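Local coordinates for protein pectinesterase (Aspergillus niger, PDB 5C1E) that hydrolyses the methyl esters of pectin, releasing methanol and leaving free galacturonate units, and is probably involved in the maceration and soft-rotting of plant tissue, at residues A[134-139]-A[153-158]; A[174-179]-A[203-208]; A[187-192]-A[226-231]; A[221-226]-A[246-251]. One frame throughout, in Å; residues are numbered along the deposited sequence.

Overall arrangement
The chain winds into a right-handed parallel beta-helix, and the four contacts follow one another toward its C-terminal end. Interaction 1 closes first, over one turn, joining strands 134-136 and 155-158. Strand 175-178 then pairs with 155-158 in the same sheet, and interaction 2 carries that sheet on to strand 204-207. Interactions 2 and 3 cross along the chain, since 187-192 leaves before 203-208 arrives. They meet where Tyr231 packs on Ile205. Interaction 3 ties a loop after strand 182-187 to the approach to strand 228-232. Interaction 4 crosses it, shares Leu226, and joins two loops beside the predicted active-site residue Asp161.

Interaction 1: A[134-139]-A[153-158]; sequences QFSGYQ and NCMIEG
CG of Phe135 (chi1 -48°) and CG1 of Ile156 (chi1 -57°) are both anti to the carbonyl carbon, beside the backbone N. The two side chains therefore lie side by side and point the same way. This is stacking between adjacent coils of a parallel beta-helix, here strands 134-136 and 155-158. Phe135 CD2 sits 3.9 Å from Ile156 CG1, and both residues also touch Leu142 of another sheet, inside the beta-helix.

The backbones run parallel and are joined in exact register, Gln134 facing Met155 and Ser136 facing Glu157. Phe135 is bonded through both its backbone N and its backbone O: its N donates to Met155 O at 2.8 Å, and its O accepts from Glu157 N at 2.8 Å. Beyond the strand the pairing weakens. Gly137 N reaches Glu157 O at 3.2 Å from above the carbonyl plane, and Thr141 OG1 is a second hydrogen-bond partner of that oxygen.

The face bearing Gln134, Met155 and Glu157 is mixed. Met155 is bent at chi2 and chi3, and its CE ends 3.5 Å from Gln134 OE1. Met155 is buried, with Tyr69 and Val177 as further neighbours. Glu157 instead is extended beyond CG and also packs on Val177. Gly158 has no side chain, and its CA lies close to both Gly137 O and Tyr138 O as the first segment bends away. At the other end Cys154 SG comes to the edge of the Phe135 ring, near its plane, 4.0 Å from CE2.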
# COMPACT_ATOMS: atom_id res chain seq x y z
N GLN A 134 -4.29 6.38 3.54
CA GLN A 134 -3.26 7.02 2.73
C GLN A 134 -1.88 6.59 3.17
O GLN A 134 -1.60 6.46 4.37
CB GLN A 134 -3.35 8.55 2.81
CG GLN A 134 -4.73 9.12 2.49
CD GLN A 134 -4.72 10.64 2.42
OE1 GLN A 134 -3.82 11.22 1.78
NE2 GLN A 134 -5.73 11.30 3.03
N PHE A 135 -1.00 6.42 2.18
CA PHE A 135 0.38 6.10 2.43
C PHE A 135 1.23 7.04 1.61
O PHE A 135 1.13 7.05 0.38
CB PHE A 135 0.68 4.64 2.08
CG PHE A 135 -0.31 3.67 2.62
CD1 PHE A 135 -0.13 3.13 3.88
CD2 PHE A 135 -1.41 3.30 1.89
CE1 PHE A 135 -1.04 2.24 4.41
CE2 PHE A 135 -2.32 2.39 2.40
CZ PHE A 135 -2.13 1.87 3.67
N SER A 136 2.07 7.82 2.29
CA SER A 136 2.82 8.89 1.65
C SER A 136 4.32 8.84 1.95
O SER A 136 4.74 8.65 3.09
CB SER A 136 2.26 10.24 2.09
OG SER A 136 0.93 10.40 1.63
N GLY A 137 5.11 9.00 0.88
CA GLY A 137 6.56 9.10 0.97
C GLY A 137 7.11 9.54 -0.37
O GLY A 137 6.40 10.20 -1.13
N TYR A 138 8.38 9.21 -0.65
CA TYR A 138 8.99 9.52 -1.93
C TYR A 138 9.61 8.24 -2.49
O TYR A 138 9.10 7.67 -3.48
CB TYR A 138 10.02 10.65 -1.81
CG TYR A 138 10.44 11.16 -3.15
CD1 TYR A 138 9.71 12.16 -3.79
CD2 TYR A 138 11.53 10.61 -3.81
CE1 TYR A 138 10.07 12.61 -5.05
CE2 TYR A 138 11.91 11.05 -5.07
CZ TYR A 138 11.16 12.06 -5.68
OH TYR A 138 11.50 12.51 -6.94
N GLN A 139 10.69 7.79 -1.87
CA GLN A 139 11.33 6.55 -2.23
C GLN A 139 10.94 5.42 -1.26
O GLN A 139 11.12 5.56 -0.05
CB GLN A 139 12.86 6.71 -2.24
CG GLN A 139 13.58 5.48 -2.75
CD GLN A 139 15.05 5.75 -3.04
OE1 GLN A 139 15.60 6.79 -2.67
NE2 GLN A 139 15.69 4.82 -3.72
N ASN A 153 -9.61 1.52 -2.10
CA ASN A 153 -9.92 2.95 -1.93
C ASN A 153 -8.88 3.69 -1.11
O ASN A 153 -9.19 4.60 -0.32
CB ASN A 153 -11.33 3.13 -1.36
CG ASN A 153 -12.39 2.79 -2.37
OD1 ASN A 153 -12.85 3.66 -3.10
ND2 ASN A 153 -12.73 1.50 -2.48
N CYS A 154 -7.63 3.32 -1.35
CA CYS A 154 -6.51 3.94 -0.70
C CYS A 154 -5.82 4.91 -1.66
O CYS A 154 -6.06 4.90 -2.88
CB CYS A 154 -5.49 2.89 -0.22
SG CYS A 154 -6.09 1.81 1.12
N MET A 155 -4.96 5.74 -1.09
CA MET A 155 -4.13 6.65 -1.84
C MET A 155 -2.70 6.27 -1.51
O MET A 155 -2.31 6.30 -0.34
CB MET A 155 -4.43 8.08 -1.42
CG MET A 155 -3.92 9.18 -2.34
SD MET A 155 -2.14 9.38 -2.40
CE MET A 155 -1.73 9.77 -0.69
N ILE A 156 -1.93 5.88 -2.53
CA ILE A 156 -0.51 5.52 -2.36
C ILE A 156 0.32 6.51 -3.16
O ILE A 156 0.21 6.58 -4.40
CB ILE A 156 -0.19 4.07 -2.79
CG1 ILE A 156 -1.06 3.09 -2.03
CG2 ILE A 156 1.26 3.71 -2.45
CD1 ILE A 156 -2.23 2.59 -2.82
N GLU A 157 1.18 7.25 -2.45
CA GLU A 157 1.97 8.32 -3.07
C GLU A 157 3.46 8.14 -2.89
O GLU A 157 3.94 7.82 -1.80
CB GLU A 157 1.56 9.68 -2.50
CG GLU A 157 2.22 10.85 -3.23
CD GLU A 157 1.63 12.21 -2.90
OE1 GLU A 157 2.05 13.19 -3.54
OE2 GLU A 157 0.78 12.32 -2.00
N GLY A 158 4.18 8.40 -3.98
CA GLY A 158 5.62 8.38 -4.00
C GLY A 158 6.15 8.57 -5.40
O GLY A 158 5.42 8.96 -6.32

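Interaction 2: A[174-179]-A[203-208]; sequences CDIVSN and CNIKAA
Ile176 and Ile205 lie side by side, pointing the same way, with Ile176 CB 4.1 Å from Ile205 CG1. They continue an aliphatic stack inside the parallel beta-helix, where Ile184 of another sheet touches both. Farther toward the N-terminal ends, Cys203 CB approaches Ile176 CD1. The backbone N of Cys174 donates to Cys203 SG at 3.4 Å, so a buried thiol sulfur serves as acceptor between coils.

Five backbone hydrogen bonds join strands 175-178 and 204-207 in parallel register, from Asn204 N to Ala208 N. The last, Ala208 N to Ser178 O, is 2.8 Å long, with its donor above the carbonyl plane.

On the opposite face the two methyls of Val177 meet different residues. Val177 CG1, anti to the backbone N (chi1 -176°), packs 3.8 Å from Ala208 CB. Lys206 runs alongside Val177 and bends at chi4 (86°), which leaves NZ 3.8 Å from Val177 CG2. Asp175 forms the polar edge, its OD2 hydrogen-bonded to Tyr69 OH. Asp175 OD1 comes 3.2 Å from Asn204 CB, with the carboxylate and amide planes 72° apart. Lys206 NZ stays 4.5 Å from Asp175 OD2, beyond salt-bridge range.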
# COMPACT_ATOMS: atom_id res chain seq x y z
N CYS A 174 -7.86 2.25 -6.04
CA CYS A 174 -6.93 3.13 -5.36
C CYS A 174 -6.48 4.25 -6.27
O CYS A 174 -6.44 4.10 -7.50
CB CYS A 174 -5.69 2.36 -4.89
SG CYS A 174 -6.01 1.14 -3.60
N ASP A 175 -6.11 5.36 -5.64
CA ASP A 175 -5.42 6.42 -6.35
C ASP A 175 -3.94 6.22 -6.11
O ASP A 175 -3.49 6.21 -4.96
CB ASP A 175 -5.89 7.81 -5.88
CG ASP A 175 -7.28 8.18 -6.41
OD1 ASP A 175 -7.68 7.71 -7.50
OD2 ASP A 175 -7.98 8.94 -5.72
N ILE A 176 -3.20 6.03 -7.19
CA ILE A 176 -1.77 5.81 -7.13
C ILE A 176 -1.14 7.06 -7.73
O ILE A 176 -1.32 7.35 -8.92
CB ILE A 176 -1.40 4.51 -7.85
CG1 ILE A 176 -2.00 3.32 -7.09
CG2 ILE A 176 0.10 4.38 -8.02
CD1 ILE A 176 -1.96 2.01 -7.84
N VAL A 177 -0.45 7.81 -6.88
CA VAL A 177 -0.09 9.20 -7.14
C VAL A 177 1.42 9.38 -7.13
O VAL A 177 2.05 9.23 -6.10
CB VAL A 177 -0.72 10.13 -6.08
CG1 VAL A 177 -0.43 11.60 -6.41
CG2 VAL A 177 -2.23 9.88 -5.98
N SER A 178 2.01 9.70 -8.29
CA SER A 178 3.45 9.92 -8.37
C SER A 178 3.81 11.38 -8.08
O SER A 178 3.24 12.31 -8.70
CB SER A 178 4.01 9.55 -9.77
OG SER A 178 4.17 8.15 -9.93
N ASN A 179 4.75 11.60 -7.15
CA ASN A 179 5.23 12.95 -6.81
C ASN A 179 6.67 13.22 -7.29
O ASN A 179 7.32 14.17 -6.84
CB ASN A 179 5.11 13.25 -5.30
CG ASN A 179 5.83 12.24 -4.44
OD1 ASN A 179 6.51 11.35 -4.95
ND2 ASN A 179 5.69 12.37 -3.13
N CYS A 203 -7.81 1.06 -10.69
CA CYS A 203 -7.14 2.15 -10.00
C CYS A 203 -6.98 3.35 -10.93
O CYS A 203 -7.25 3.28 -12.13
CB CYS A 203 -5.78 1.70 -9.47
SG CYS A 203 -5.89 0.42 -8.18
N ASN A 204 -6.56 4.45 -10.33
CA ASN A 204 -6.30 5.68 -11.04
C ASN A 204 -4.85 6.09 -10.79
O ASN A 204 -4.47 6.37 -9.65
CB ASN A 204 -7.23 6.77 -10.56
CG ASN A 204 -7.09 8.03 -11.37
OD1 ASN A 204 -7.02 7.97 -12.61
ND2 ASN A 204 -7.05 9.16 -10.70
N ILE A 205 -4.06 6.10 -11.86
CA ILE A 205 -2.63 6.43 -11.76
C ILE A 205 -2.46 7.87 -12.31
O ILE A 205 -2.83 8.14 -13.44
CB ILE A 205 -1.77 5.44 -12.58
CG1 ILE A 205 -1.66 4.06 -11.91
CG2 ILE A 205 -0.35 5.95 -12.73
CD1 ILE A 205 -2.96 3.35 -11.65
N LYS A 206 -1.91 8.77 -11.50
CA LYS A 206 -1.79 10.17 -11.90
C LYS A 206 -0.67 10.88 -11.15
O LYS A 206 -0.17 10.38 -10.15
CB LYS A 206 -3.12 10.91 -11.65
CG LYS A 206 -3.59 10.81 -10.20
CD LYS A 206 -4.79 11.72 -9.95
CE LYS A 206 -5.60 11.27 -8.74
NZ LYS A 206 -5.07 11.83 -7.48
N ALA A 207 -0.27 12.05 -11.66
CA ALA A 207 0.69 12.91 -10.97
C ALA A 207 0.08 13.58 -9.75
O ALA A 207 -1.13 13.83 -9.69
CB ALA A 207 1.20 13.99 -11.92
N ALA A 208 0.93 13.87 -8.76
CA ALA A 208 0.55 14.72 -7.64
C ALA A 208 0.25 16.11 -8.19
O ALA A 208 0.79 16.50 -9.23
CB ALA A 208 1.68 14.79 -6.63

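Interaction 3: A[187-192]-A[226-231]; sequences SSRETS and LARVIY. With SO4 (sulfate ion), chain E.
Arg189 and Arg228 stack their guanidinium groups, with centres 3.7 Å apart and planes at 22°. Each CZ lies over the centre of the other group. On its opposite face Arg189 has Thr191 O, displaced toward the rim. The edge of the Arg189 group meets Leu226 O: NH2 donates to it at 2.9 Å, nearly in the guanidinium plane and onto a carbonyl lone pair. Arg228 turns its edge to a sulfate ion, probably from the crystallisation liquor. Arg228 NH1 donates to sulfate O4 at 2.8 Å and Arg228 NH2 to sulfate O2 at 2.8 Å. The sulfate would offset some of the repulsion between the two like charges. Carbonyl oxygens probably do the same, Asp194 O accepting from Arg189 NE and Gly196 O from Arg228 NH2. Arg228 also makes a cation-pi contact with Trp197.

Arg189 reaches this position with an extended chain, CG anti to the backbone N (chi1 180°). Its CB, CG and CD all run past Leu226 O.

The contact joins a loop that leaves strand 182-187 of the parallel beta-helix to the entry of strand 228-232 in another of its sheets. The backbones are pinned by Leu226 N donating to Arg189 O at 2.9 Å. Ser187 forms an ST turn, its OG accepting from Arg189 N at 3.1 Å. The same hydroxyl hydrogen-bonds a water that accepts from Arg228 N, so the water bridges the two segments. Ser187 CB packs on Ala227 CB. On the exposed side, Leu226 CD1 lies against the backbone at Thr191 and Ser192, 3.7 Å from Ser192 N.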
# COMPACT_ATOMS: atom_id res chain seq x y z
N SER A 187 8.65 -5.19 -7.70
CA SER A 187 8.40 -6.51 -7.12
C SER A 187 9.70 -7.29 -6.99
O SER A 187 10.53 -7.28 -7.90
CB SER A 187 7.42 -7.32 -7.96
OG SER A 187 7.44 -8.69 -7.59
N SER A 188 9.84 -7.98 -5.86
CA SER A 188 10.99 -8.83 -5.58
C SER A 188 10.66 -10.33 -5.72
O SER A 188 11.40 -11.19 -5.21
CB SER A 188 11.55 -8.53 -4.18
OG SER A 188 10.51 -8.60 -3.22
N ARG A 189 9.61 -10.66 -6.48
CA ARG A 189 9.37 -12.05 -6.83
C ARG A 189 10.61 -12.60 -7.56
O ARG A 189 11.11 -11.98 -8.51
CB ARG A 189 8.12 -12.19 -7.70
CG ARG A 189 7.81 -13.62 -8.10
CD ARG A 189 6.42 -13.75 -8.73
NE ARG A 189 6.15 -15.13 -9.15
CZ ARG A 189 6.41 -15.64 -10.36
NH1 ARG A 189 6.13 -16.91 -10.60
NH2 ARG A 189 6.95 -14.92 -11.35
N GLU A 190 11.11 -13.75 -7.11
CA GLU A 190 12.39 -14.24 -7.60
C GLU A 190 12.51 -15.73 -7.94
O GLU A 190 13.55 -16.15 -8.42
CB GLU A 190 13.51 -13.83 -6.62
CG GLU A 190 13.56 -14.62 -5.34
CD GLU A 190 14.53 -14.04 -4.30
OE1 GLU A 190 14.75 -14.72 -3.27
OE2 GLU A 190 15.06 -12.93 -4.50
N THR A 191 11.45 -16.51 -7.72
CA THR A 191 11.45 -17.94 -8.06
C THR A 191 10.15 -18.30 -8.73
O THR A 191 9.13 -17.65 -8.53
CB THR A 191 11.63 -18.87 -6.83
OG1 THR A 191 10.58 -18.67 -5.87
CG2 THR A 191 13.00 -18.65 -6.21
N SER A 192 10.19 -19.35 -9.56
CA SER A 192 9.00 -19.82 -10.26
C SER A 192 7.94 -20.38 -9.30
O SER A 192 6.76 -20.28 -9.61
CB SER A 192 9.36 -20.87 -11.32
OG SER A 192 10.23 -20.33 -12.31
N LEU A 226 11.98 -12.20 -11.26
CA LEU A 226 10.68 -12.75 -11.66
C LEU A 226 9.49 -11.90 -11.20
O LEU A 226 8.37 -12.40 -11.02
CB LEU A 226 10.57 -14.23 -11.24
CG LEU A 226 11.32 -15.18 -12.18
CD1 LEU A 226 11.53 -16.55 -11.56
CD2 LEU A 226 10.60 -15.34 -13.50
N ALA A 227 9.74 -10.60 -11.05
CA ALA A 227 8.73 -9.61 -10.74
C ALA A 227 7.48 -9.86 -11.58
O ALA A 227 7.59 -9.98 -12.80
CB ALA A 227 9.27 -8.24 -11.07
N ARG A 228 6.32 -9.91 -10.94
CA ARG A 228 5.05 -10.09 -11.65
C ARG A 228 4.00 -9.07 -11.27
O ARG A 228 3.54 -9.03 -10.12
CB ARG A 228 4.48 -11.49 -11.40
CG ARG A 228 3.19 -11.75 -12.17
CD ARG A 228 2.95 -13.23 -12.39
NE ARG A 228 2.88 -13.96 -11.14
CZ ARG A 228 2.83 -15.29 -11.06
NH1 ARG A 228 2.82 -16.02 -12.17
NH2 ARG A 228 2.79 -15.89 -9.88
N VAL A 229 3.62 -8.25 -12.25
CA VAL A 229 2.69 -7.15 -12.01
C VAL A 229 1.73 -7.01 -13.18
O VAL A 229 2.17 -7.07 -14.34
CB VAL A 229 3.46 -5.83 -11.88
CG1 VAL A 229 2.51 -4.68 -11.59
CG2 VAL A 229 4.54 -5.92 -10.78
N ILE A 230 0.45 -6.84 -12.87
CA ILE A 230 -0.58 -6.53 -13.88
C ILE A 230 -1.33 -5.26 -13.51
O ILE A 230 -1.77 -5.09 -12.36
CB ILE A 230 -1.57 -7.71 -14.13
CG1 ILE A 230 -2.59 -7.32 -15.21
CG2 ILE A 230 -2.27 -8.16 -12.86
CD1 ILE A 230 -3.31 -8.50 -15.80
N TYR A 231 -1.46 -4.34 -14.48
CA TYR A 231 -2.34 -3.20 -14.36
C TYR A 231 -3.54 -3.48 -15.26
O TYR A 231 -3.38 -3.66 -16.47
CB TYR A 231 -1.67 -1.91 -14.82
CG TYR A 231 -0.63 -1.29 -13.89
CD1 TYR A 231 0.64 -1.84 -13.78
CD2 TYR A 231 -0.88 -0.11 -13.22
CE1 TYR A 231 1.61 -1.27 -12.97
CE2 TYR A 231 0.08 0.48 -12.40
CZ TYR A 231 1.33 -0.11 -12.27
OH TYR A 231 2.31 0.47 -11.47
S SO4 E . 2.29 -19.33 -11.11
O1 SO4 E . 0.98 -19.20 -11.79
O2 SO4 E . 2.25 -18.66 -9.80
O3 SO4 E . 2.60 -20.76 -10.93
O4 SO4 E . 3.33 -18.74 -11.99
O HOH W 1 5.23 -10.00 -8.10

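Interaction 4: A[221-226]-A[246-251]; sequences RPWRVL and TTMADG. With SO4 (sulfate ion), chain D; ACT (acetate ion), chain M; SO4 (sulfate ion), chain F.
Met248 lays its thioether over one face of the Arg221 guanidinium, with SD 3.5 Å above the plane and offset toward the rim. CE of Met248 continues past it to 3.4 Å from Arg221 NH2. The two segments are loops at the C-terminal end of the parallel beta-helix, following strands 217-220 and 235-236. Arg221 opens the Arg-Pro-Trp sequence familiar in pectinesterases, and its NE forms a salt bridge with OD1 of Asp161, the predicted active-site residue. Met248 thus covers a side chain that probably belongs to the catalytic cleft.

Met248 is extended, with CG anti to the backbone N (chi1 -169°). It lies side by side with Trp223. Met248 SD makes an oblique Met-aromatic contact, 5.0 Å from the centre of the five-membered ring of Trp223; the methyl CE packs 3.8 Å from Trp223 CD1.

One backbone hydrogen bond joins the loops: Ala249 N donates to Pro222 O at 2.9 Å. Met248 CB and Ala249 CB also press on that oxygen. Pro222 CD and Arg221 CB pack against Thr246 O. A water accepts from Arg221 NH1 and donates to Thr247 O. Arg221 NH1 also bonds an acetate oxygen.

Two sulfates lie at the outer side of the contact and, like the acetate, probably come from the crystallisation liquor. Trp223 NE1 donates from the ring edge to O1 of one sulfate at 3.0 Å, and Arg224 NH1 and NH2 bond the same ion. The second bonds NE and NH1 of Arg224. Arg224 CZ lies over a Trp223 face, toward the rim, and its NH2 donates back to Trp223 O at 2.9 Å.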
# COMPACT_ATOMS: atom_id res chain seq x y z
N ARG A 221 9.61 -1.63 -12.37
CA ARG A 221 10.88 -2.25 -12.73
C ARG A 221 11.12 -3.44 -11.79
O ARG A 221 10.54 -3.50 -10.70
CB ARG A 221 12.01 -1.22 -12.69
CG ARG A 221 12.24 -0.60 -11.32
CD ARG A 221 13.33 0.45 -11.39
NE ARG A 221 13.74 0.87 -10.06
CZ ARG A 221 14.96 1.33 -9.77
NH1 ARG A 221 15.88 1.43 -10.71
NH2 ARG A 221 15.25 1.68 -8.53
N PRO A 222 11.95 -4.40 -12.22
CA PRO A 222 12.06 -5.65 -11.45
C PRO A 222 13.13 -5.59 -10.36
O PRO A 222 14.33 -5.61 -10.66
CB PRO A 222 12.41 -6.69 -12.51
CG PRO A 222 13.06 -5.94 -13.61
CD PRO A 222 12.54 -4.52 -13.57
N TRP A 223 12.70 -5.56 -9.11
CA TRP A 223 13.65 -5.55 -8.01
C TRP A 223 14.38 -6.90 -7.97
O TRP A 223 15.55 -6.95 -7.66
CB TRP A 223 12.94 -5.20 -6.71
CG TRP A 223 13.84 -5.01 -5.53
CD1 TRP A 223 15.17 -4.70 -5.55
CD2 TRP A 223 13.45 -5.04 -4.15
NE1 TRP A 223 15.64 -4.59 -4.27
CE2 TRP A 223 14.61 -4.79 -3.39
CE3 TRP A 223 12.25 -5.25 -3.48
CZ2 TRP A 223 14.60 -4.76 -1.99
CZ3 TRP A 223 12.23 -5.24 -2.09
CH2 TRP A 223 13.39 -5.00 -1.36
N ARG A 224 13.67 -7.98 -8.30
CA ARG A 224 14.28 -9.29 -8.52
C ARG A 224 13.77 -9.83 -9.85
O ARG A 224 12.86 -9.23 -10.46
CB ARG A 224 13.95 -10.25 -7.38
CG ARG A 224 14.47 -9.79 -6.02
CD ARG A 224 15.94 -10.10 -5.86
NE ARG A 224 16.44 -9.73 -4.53
CZ ARG A 224 16.86 -8.52 -4.19
NH1 ARG A 224 17.29 -8.28 -2.96
NH2 ARG A 224 16.84 -7.51 -5.07
N VAL A 225 14.31 -10.96 -10.29
CA VAL A 225 14.23 -11.34 -11.71
C VAL A 225 12.86 -11.84 -12.18
O VAL A 225 12.60 -11.90 -13.38
CB VAL A 225 15.31 -12.37 -12.09
CG1 VAL A 225 16.71 -11.78 -11.95
CG2 VAL A 225 15.19 -13.65 -11.27
N LEU A 226 11.98 -12.20 -11.26
CA LEU A 226 10.68 -12.75 -11.66
C LEU A 226 9.49 -11.90 -11.20
O LEU A 226 8.37 -12.40 -11.02
CB LEU A 226 10.57 -14.23 -11.24
CG LEU A 226 11.32 -15.18 -12.18
CD1 LEU A 226 11.53 -16.55 -11.56
CD2 LEU A 226 10.60 -15.34 -13.50
N THR A 246 10.59 -0.32 -16.99
CA THR A 246 12.03 -0.09 -17.10
C THR A 246 12.82 -1.19 -16.37
O THR A 246 12.25 -2.16 -15.85
CB THR A 246 12.42 1.34 -16.65
OG1 THR A 246 13.77 1.65 -17.04
CG2 THR A 246 12.26 1.53 -15.15
N THR A 247 14.14 -1.04 -16.34
CA THR A 247 15.03 -2.10 -15.87
C THR A 247 15.55 -1.87 -14.46
O THR A 247 15.54 -0.73 -13.95
CB THR A 247 16.24 -2.17 -16.79
OG1 THR A 247 16.89 -0.89 -16.74
CG2 THR A 247 15.81 -2.50 -18.22
N MET A 248 15.99 -2.95 -13.83
CA MET A 248 16.63 -2.89 -12.52
C MET A 248 17.50 -4.14 -12.33
O MET A 248 18.69 -4.07 -12.59
CB MET A 248 15.61 -2.72 -11.38
CG MET A 248 16.27 -2.39 -10.03
SD MET A 248 15.05 -2.13 -8.71
CE MET A 248 16.08 -1.47 -7.42
N ALA A 249 16.94 -5.29 -11.92
CA ALA A 249 17.78 -6.47 -11.68
C ALA A 249 18.38 -6.97 -12.99
O ALA A 249 17.66 -7.12 -13.97
CB ALA A 249 16.98 -7.58 -11.02
N ASP A 250 19.69 -7.23 -13.02
CA ASP A 250 20.30 -7.76 -14.23
C ASP A 250 19.78 -9.17 -14.53
O ASP A 250 19.65 -9.98 -13.62
CB ASP A 250 21.82 -7.78 -14.15
CG ASP A 250 22.45 -8.23 -15.44
OD1 ASP A 250 22.33 -7.47 -16.43
OD2 ASP A 250 23.01 -9.34 -15.47
N GLY A 251 19.47 -9.44 -15.79
CA GLY A 251 18.99 -10.76 -16.21
C GLY A 251 17.55 -11.02 -15.83
O GLY A 251 17.11 -12.17 -15.77
S SO4 D . 19.03 -4.88 -3.18
O1 SO4 D . 18.29 -3.61 -3.24
O2 SO4 D . 20.44 -4.60 -2.81
O3 SO4 D . 18.42 -5.74 -2.15
O4 SO4 D . 19.00 -5.52 -4.51
C ACT M . 19.22 0.04 -9.86
O ACT M . 18.79 1.22 -9.95
OXT ACT M . 19.48 -0.66 -10.87
CH3 ACT M . 19.42 -0.56 -8.50
S SO4 F . 17.95 -12.18 -2.01
O1 SO4 F . 16.83 -11.27 -1.66
O2 SO4 F . 19.19 -11.73 -1.33
O3 SO4 F . 17.60 -13.55 -1.58
O4 SO4 F . 18.14 -12.17 -3.49
O HOH W 2 15.87 1.94 -13.58